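Local coordinates for E3 SUMO-protein ligase SIZ1 (Saccharomyces cerevisiae, PDB 3I2D), which acts as an E3 ligase that attaches SUMO to septins and PCNA, its SP-RING zinc finger mediating interaction with the conjugating enzyme UBC9, at residues 137-149 / 181-195. Sequence-based numbering, arbitrary orientation.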
loop_
_atom_site.group_PDB
_atom_site.type_symbol
_atom_site.label_atom_id
_atom_site.label_comp_id
_atom_site.label_asym_id
_atom_site.label_seq_id
_atom_site.Cartn_x
_atom_site.Cartn_y
_atom_site.Cartn_z
ATOM N N ILE A 137 -3.591 -9.521 -6.567
ATOM C CA ILE A 137 -5.012 -9.636 -6.275
ATOM C C ILE A 137 -5.735 -9.562 -7.607
ATOM O O ILE A 137 -5.674 -8.554 -8.301
ATOM C CB ILE A 137 -5.493 -8.512 -5.377
ATOM C CG1 ILE A 137 -4.885 -8.684 -3.986
ATOM C CG2 ILE A 137 -7.009 -8.495 -5.338
ATOM C CD1 ILE A 137 -5.074 -7.483 -3.076
ATOM N N GLN A 138 -6.415 -10.637 -7.973
ATOM C CA GLN A 138 -7.118 -10.654 -9.236
ATOM C C GLN A 138 -8.382 -11.495 -9.249
ATOM O O GLN A 138 -8.322 -12.719 -9.154
ATOM C CB GLN A 138 -6.195 -11.149 -10.328
ATOM C CG GLN A 138 -6.701 -10.826 -11.702
ATOM C CD GLN A 138 -5.854 -11.461 -12.777
ATOM O OE1 GLN A 138 -5.863 -12.683 -12.946
ATOM N NE2 GLN A 138 -5.095 -10.640 -13.501
ATOM N N PHE A 139 -9.520 -10.808 -9.365
ATOM C CA PHE A 139 -10.836 -11.420 -9.443
ATOM C C PHE A 139 -11.179 -11.749 -10.900
ATOM O O PHE A 139 -10.705 -11.093 -11.818
ATOM C CB PHE A 139 -11.889 -10.443 -8.939
ATOM C CG PHE A 139 -11.969 -10.354 -7.459
ATOM C CD1 PHE A 139 -10.956 -9.759 -6.731
ATOM C CD2 PHE A 139 -13.057 -10.890 -6.782
ATOM C CE1 PHE A 139 -11.028 -9.705 -5.344
ATOM C CE2 PHE A 139 -13.133 -10.841 -5.411
ATOM C CZ PHE A 139 -12.117 -10.250 -4.686
ATOM N N PRO A 140 -11.999 -12.778 -11.138
ATOM C CA PRO A 140 -12.318 -13.051 -12.541
ATOM C C PRO A 140 -13.296 -11.985 -13.053
ATOM O O PRO A 140 -14.117 -11.490 -12.292
ATOM C CB PRO A 140 -12.949 -14.436 -12.485
ATOM C CG PRO A 140 -13.598 -14.452 -11.131
ATOM C CD PRO A 140 -12.514 -13.845 -10.265
ATOM N N PHE A 141 -13.186 -11.627 -14.331
ATOM C CA PHE A 141 -14.058 -10.636 -14.950
ATOM C C PHE A 141 -14.812 -11.295 -16.098
ATOM O O PHE A 141 -14.236 -12.043 -16.879
ATOM C CB PHE A 141 -13.228 -9.481 -15.501
ATOM C CG PHE A 141 -14.048 -8.371 -16.089
ATOM C CD1 PHE A 141 -14.432 -7.280 -15.306
ATOM C CD2 PHE A 141 -14.427 -8.402 -17.436
ATOM C CE1 PHE A 141 -15.175 -6.235 -15.853
ATOM C CE2 PHE A 141 -15.176 -7.358 -18.000
ATOM C CZ PHE A 141 -15.549 -6.275 -17.207
ATOM N N PRO A 142 -16.118 -11.041 -16.212
ATOM C CA PRO A 142 -16.951 -10.181 -15.362
ATOM C C PRO A 142 -17.399 -10.920 -14.093
ATOM O O PRO A 142 -17.371 -12.156 -14.031
ATOM C CB PRO A 142 -18.132 -9.866 -16.269
ATOM C CG PRO A 142 -18.338 -11.230 -16.956
ATOM C CD PRO A 142 -16.916 -11.675 -17.281
ATOM N N ASN A 143 -17.814 -10.174 -13.080
ATOM C CA ASN A 143 -18.277 -10.812 -11.860
ATOM C C ASN A 143 -19.247 -9.929 -11.112
ATOM O O ASN A 143 -19.368 -8.739 -11.380
ATOM C CB ASN A 143 -17.092 -11.173 -10.950
ATOM C CG ASN A 143 -16.550 -9.977 -10.162
ATOM O OD1 ASN A 143 -17.250 -9.395 -9.346
ATOM N ND2 ASN A 143 -15.288 -9.630 -10.394
ATOM N N GLU A 144 -19.972 -10.536 -10.196
ATOM C CA GLU A 144 -20.895 -9.800 -9.361
ATOM C C GLU A 144 -20.801 -10.404 -7.983
ATOM O O GLU A 144 -21.069 -11.589 -7.802
ATOM C CB GLU A 144 -22.323 -9.901 -9.853
ATOM C CG GLU A 144 -23.254 -9.192 -8.904
ATOM C CD GLU A 144 -24.617 -8.967 -9.490
ATOM O OE1 GLU A 144 -24.691 -8.292 -10.547
ATOM O OE2 GLU A 144 -25.602 -9.469 -8.891
ATOM N N LEU A 145 -20.398 -9.585 -7.020
ATOM C CA LEU A 145 -20.253 -10.043 -5.647
ATOM C C LEU A 145 -21.400 -9.530 -4.790
ATOM O O LEU A 145 -21.767 -8.349 -4.847
ATOM C CB LEU A 145 -18.927 -9.556 -5.068
ATOM C CG LEU A 145 -18.564 -10.044 -3.669
ATOM C CD1 LEU A 145 -18.336 -11.552 -3.667
ATOM C CD2 LEU A 145 -17.319 -9.322 -3.222
ATOM N N ARG A 146 -21.967 -10.437 -4.003
ATOM C CA ARG A 146 -23.062 -10.100 -3.114
ATOM C C ARG A 146 -22.780 -10.616 -1.719
ATOM O O ARG A 146 -22.230 -11.707 -1.537
ATOM C CB ARG A 146 -24.373 -10.710 -3.609
ATOM C CG ARG A 146 -25.090 -9.900 -4.654
ATOM C CD ARG A 146 -26.306 -10.642 -5.198
ATOM N NE ARG A 146 -26.975 -9.832 -6.208
ATOM C CZ ARG A 146 -27.693 -8.743 -5.936
ATOM N NH1 ARG A 146 -27.849 -8.340 -4.682
ATOM N NH2 ARG A 146 -28.235 -8.038 -6.920
ATOM N N CYS A 147 -23.142 -9.806 -0.736
ATOM C CA CYS A 147 -22.985 -10.187 0.656
ATOM C C CYS A 147 -24.368 -10.028 1.263
ATOM O O CYS A 147 -24.925 -8.925 1.264
ATOM C CB CYS A 147 -22.002 -9.276 1.376
ATOM S SG CYS A 147 -21.584 -9.930 2.985
ATOM N N ASN A 148 -24.920 -11.129 1.769
ATOM C CA ASN A 148 -26.256 -11.122 2.346
ATOM C C ASN A 148 -27.205 -10.372 1.402
ATOM O O ASN A 148 -27.807 -9.355 1.761
ATOM C CB ASN A 148 -26.246 -10.474 3.733
ATOM C CG ASN A 148 -25.299 -11.171 4.699
ATOM O OD1 ASN A 148 -25.213 -12.400 4.730
ATOM N ND2 ASN A 148 -24.595 -10.384 5.508
ATOM N N ASN A 149 -27.289 -10.885 0.177
ATOM C CA ASN A 149 -28.154 -10.369 -0.878
ATOM C C ASN A 149 -27.918 -8.944 -1.387
ATOM O O ASN A 149 -28.695 -8.451 -2.207
ATOM C CB ASN A 149 -29.623 -10.526 -0.464
ATOM C CG ASN A 149 -30.565 -10.551 -1.657
ATOM O OD1 ASN A 149 -30.414 -11.380 -2.554
ATOM N ND2 ASN A 149 -31.543 -9.644 -1.674
ATOM N N GLN A 181 -26.139 -15.948 10.663
ATOM C CA GLN A 181 -25.350 -16.391 9.525
ATOM C C GLN A 181 -25.243 -15.360 8.406
ATOM O O GLN A 181 -26.188 -14.614 8.127
ATOM C CB GLN A 181 -25.932 -17.688 8.974
ATOM C CG GLN A 181 -25.364 -18.084 7.639
ATOM C CD GLN A 181 -26.184 -19.160 6.970
ATOM O OE1 GLN A 181 -26.262 -20.282 7.464
ATOM N NE2 GLN A 181 -26.810 -18.824 5.842
ATOM N N ASN A 182 -24.072 -15.334 7.777
ATOM C CA ASN A 182 -23.784 -14.426 6.677
ATOM C C ASN A 182 -23.658 -15.233 5.404
ATOM O O ASN A 182 -23.250 -16.394 5.430
ATOM C CB ASN A 182 -22.468 -13.690 6.918
ATOM C CG ASN A 182 -22.609 -12.553 7.897
ATOM O OD1 ASN A 182 -23.312 -11.569 7.636
ATOM N ND2 ASN A 182 -21.939 -12.676 9.038
ATOM N N ASN A 183 -24.002 -14.618 4.285
ATOM C CA ASN A 183 -23.898 -15.313 3.017
ATOM C C ASN A 183 -23.220 -14.460 1.954
ATOM O O ASN A 183 -23.655 -13.347 1.653
ATOM C CB ASN A 183 -25.280 -15.744 2.532
ATOM C CG ASN A 183 -25.242 -17.069 1.806
ATOM O OD1 ASN A 183 -24.763 -17.166 0.669
ATOM N ND2 ASN A 183 -25.731 -18.111 2.470
ATOM N N VAL A 184 -22.142 -14.995 1.398
ATOM C CA VAL A 184 -21.392 -14.315 0.360
ATOM C C VAL A 184 -21.527 -15.116 -0.912
ATOM O O VAL A 184 -21.398 -16.334 -0.898
ATOM C CB VAL A 184 -19.907 -14.238 0.701
ATOM C CG1 VAL A 184 -19.157 -13.576 -0.437
ATOM C CG2 VAL A 184 -19.718 -13.465 1.981
ATOM N N GLU A 185 -21.777 -14.436 -2.019
ATOM C CA GLU A 185 -21.906 -15.141 -3.278
ATOM C C GLU A 185 -21.191 -14.404 -4.403
ATOM O O GLU A 185 -21.400 -13.206 -4.602
ATOM C CB GLU A 185 -23.380 -15.303 -3.616
ATOM C CG GLU A 185 -23.666 -16.343 -4.675
ATOM C CD GLU A 185 -25.156 -16.594 -4.834
ATOM O OE1 GLU A 185 -25.811 -16.965 -3.827
ATOM O OE2 GLU A 185 -25.668 -16.417 -5.964
ATOM N N LEU A 186 -20.324 -15.120 -5.115
ATOM C CA LEU A 186 -19.605 -14.546 -6.248
ATOM C C LEU A 186 -20.115 -15.191 -7.529
ATOM O O LEU A 186 -20.035 -16.403 -7.709
ATOM C CB LEU A 186 -18.099 -14.797 -6.153
ATOM C CG LEU A 186 -17.313 -14.290 -7.372
ATOM C CD1 LEU A 186 -17.166 -12.772 -7.327
ATOM C CD2 LEU A 186 -15.943 -14.936 -7.382
ATOM N N ILE A 187 -20.649 -14.372 -8.414
ATOM C CA ILE A 187 -21.148 -14.859 -9.678
ATOM C C ILE A 187 -20.142 -14.458 -10.746
ATOM O O ILE A 187 -19.832 -13.278 -10.898
ATOM C CB ILE A 187 -22.490 -14.219 -10.018
ATOM C CG1 ILE A 187 -23.518 -14.588 -8.947
ATOM C CG2 ILE A 187 -22.944 -14.670 -11.394
ATOM C CD1 ILE A 187 -24.874 -14.016 -9.220
ATOM N N TYR A 188 -19.619 -15.438 -11.473
ATOM C CA TYR A 188 -18.665 -15.162 -12.535
ATOM C C TYR A 188 -19.117 -15.790 -13.843
ATOM O O TYR A 188 -20.118 -16.515 -13.888
ATOM C CB TYR A 188 -17.295 -15.694 -12.145
ATOM C CG TYR A 188 -17.299 -17.143 -11.741
ATOM C CD1 TYR A 188 -16.965 -18.141 -12.648
ATOM C CD2 TYR A 188 -17.628 -17.512 -10.439
ATOM C CE1 TYR A 188 -16.955 -19.490 -12.259
ATOM C CE2 TYR A 188 -17.620 -18.847 -10.042
ATOM C CZ TYR A 188 -17.284 -19.834 -10.956
ATOM O OH TYR A 188 -17.299 -21.154 -10.571
ATOM N N ALA A 189 -18.373 -15.514 -14.907
ATOM C CA ALA A 189 -18.707 -16.043 -16.226
ATOM C C ALA A 189 -17.527 -16.028 -17.178
ATOM O O ALA A 189 -16.709 -15.127 -17.135
ATOM C CB ALA A 189 -19.843 -15.235 -16.834
ATOM N N PHE A 190 -17.448 -17.030 -18.046
ATOM C CA PHE A 190 -16.384 -17.085 -19.053
ATOM C C PHE A 190 -14.997 -17.025 -18.455
ATOM O O PHE A 190 -14.217 -16.110 -18.743
ATOM C CB PHE A 190 -16.554 -15.927 -20.033
ATOM C CG PHE A 190 -17.980 -15.586 -20.296
ATOM C CD1 PHE A 190 -18.414 -14.267 -20.227
ATOM C CD2 PHE A 190 -18.897 -16.583 -20.603
ATOM C CE1 PHE A 190 -19.740 -13.943 -20.460
ATOM C CE2 PHE A 190 -20.229 -16.274 -20.838
ATOM C CZ PHE A 190 -20.653 -14.948 -20.768
ATOM N N THR A 191 -14.688 -18.008 -17.629
ATOM C CA THR A 191 -13.385 -18.057 -17.011
ATOM C C THR A 191 -12.500 -19.109 -17.688
ATOM O O THR A 191 -12.937 -20.231 -17.934
ATOM C CB THR A 191 -13.525 -18.371 -15.523
ATOM O OG1 THR A 191 -14.301 -19.569 -15.356
ATOM C CG2 THR A 191 -14.213 -17.224 -14.822
ATOM N N THR A 192 -11.265 -18.732 -17.998
ATOM C CA THR A 192 -10.301 -19.641 -18.625
ATOM C C THR A 192 -9.297 -20.161 -17.597
ATOM O O THR A 192 -8.519 -21.058 -17.885
ATOM C CB THR A 192 -9.489 -18.949 -19.735
ATOM O OG1 THR A 192 -8.753 -17.849 -19.176
ATOM C CG2 THR A 192 -10.402 -18.462 -20.850
ATOM N N LYS A 193 -9.313 -19.590 -16.399
ATOM C CA LYS A 193 -8.394 -20.001 -15.353
ATOM C C LYS A 193 -9.162 -20.181 -14.050
ATOM O O LYS A 193 -10.274 -19.688 -13.929
ATOM C CB LYS A 193 -7.312 -18.929 -15.197
ATOM C CG LYS A 193 -6.879 -18.364 -16.529
ATOM C CD LYS A 193 -5.452 -17.830 -16.521
ATOM C CE LYS A 193 -4.419 -18.907 -16.202
ATOM N NZ LYS A 193 -3.047 -18.302 -16.138
ATOM N N GLU A 194 -8.585 -20.907 -13.093
ATOM C CA GLU A 194 -9.223 -21.101 -11.793
ATOM C C GLU A 194 -8.759 -20.023 -10.820
ATOM O O GLU A 194 -7.634 -19.545 -10.911
ATOM C CB GLU A 194 -8.888 -22.467 -11.210
ATOM C CG GLU A 194 -9.798 -23.574 -11.680
ATOM C CD GLU A 194 -9.621 -24.845 -10.876
ATOM O OE1 GLU A 194 -8.475 -25.350 -10.822
ATOM O OE2 GLU A 194 -10.625 -25.330 -10.300
ATOM N N TYR A 195 -9.633 -19.635 -9.896
ATOM C CA TYR A 195 -9.287 -18.619 -8.913
ATOM C C TYR A 195 -9.680 -19.093 -7.518
ATOM O O TYR A 195 -10.579 -19.906 -7.358
ATOM C CB TYR A 195 -10.021 -17.305 -9.184
ATOM C CG TYR A 195 -9.786 -16.668 -10.535
ATOM C CD1 TYR A 195 -10.314 -17.231 -11.702
ATOM C CD2 TYR A 195 -9.085 -15.471 -10.637
ATOM C CE1 TYR A 195 -10.151 -16.604 -12.935
ATOM C CE2 TYR A 195 -8.917 -14.842 -11.851
ATOM C CZ TYR A 195 -9.451 -15.408 -12.996
ATOM O OH TYR A 195 -9.277 -14.761 -14.190
HETATM O O HOH W 1 -15.655 -14.209 -14.754
HETATM O O HOH W 2 -25.771 -13.105 -0.615
#
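Strands 143-147 and 182-189 pair antiparallel at the middle of a four-stranded sheet in the PINIT domain, their axes 173° apart; strand 93-100 lies beyond 182-189 and the short strand 150-151 beyond 143-147. Two hydrogen-bonded pairs, Glu144 with Ile187 and Arg146 with Glu185, set the register; Ile187 N to Glu144 O, at 2.9 Å, is nearly straight. The non-hydrogen-bonded pair Leu145 and Leu186 lies between them and Cys147 with Val184 follows, their side chains on the buried face, where Leu145 CD1 rests 3.9 Å from Val184 CG1 and also meets Leu186 CD1. On the other side Arg146 NE forms a salt bridge with Glu144 OE2, through a weak hydrogen bond within its own strand.

At Asn148 one backbone bond remains and the side chain takes over the rest. Asn148 N donates to Asn183 O, while its amide, with CG beside the backbone N (chi1 -58°), reaches across to the start of strand 182-189: OD1 accepts Asn183 N at 2.6 Å, and ND2 points an N-H at a lone pair of Asn182 OD1, in its carbonyl plane, at 2.8 Å. The two amides are nearly coplanar, and His174 O and Lys176 N supply further partners for Asn148 ND2 and Asn182 OD1. An alanine at Asn148 would keep the backbone bond but is likely to leave Asn183 N and His174 O without these mates and the Asn182 amide less firmly fixed.

At the opposite end a water donates to Pro142 O and accepts from Ala189 N. Asn143 ND2 donates to Pro140 O within the same segment, and Pro140 itself packs on Tyr195, past the corner at Phe190. The proline ring slides over one face of the tyrosine in a CH-pi contact: Pro140 CB stands 3.8 Å from the ring centroid of Tyr195, 20° off its normal.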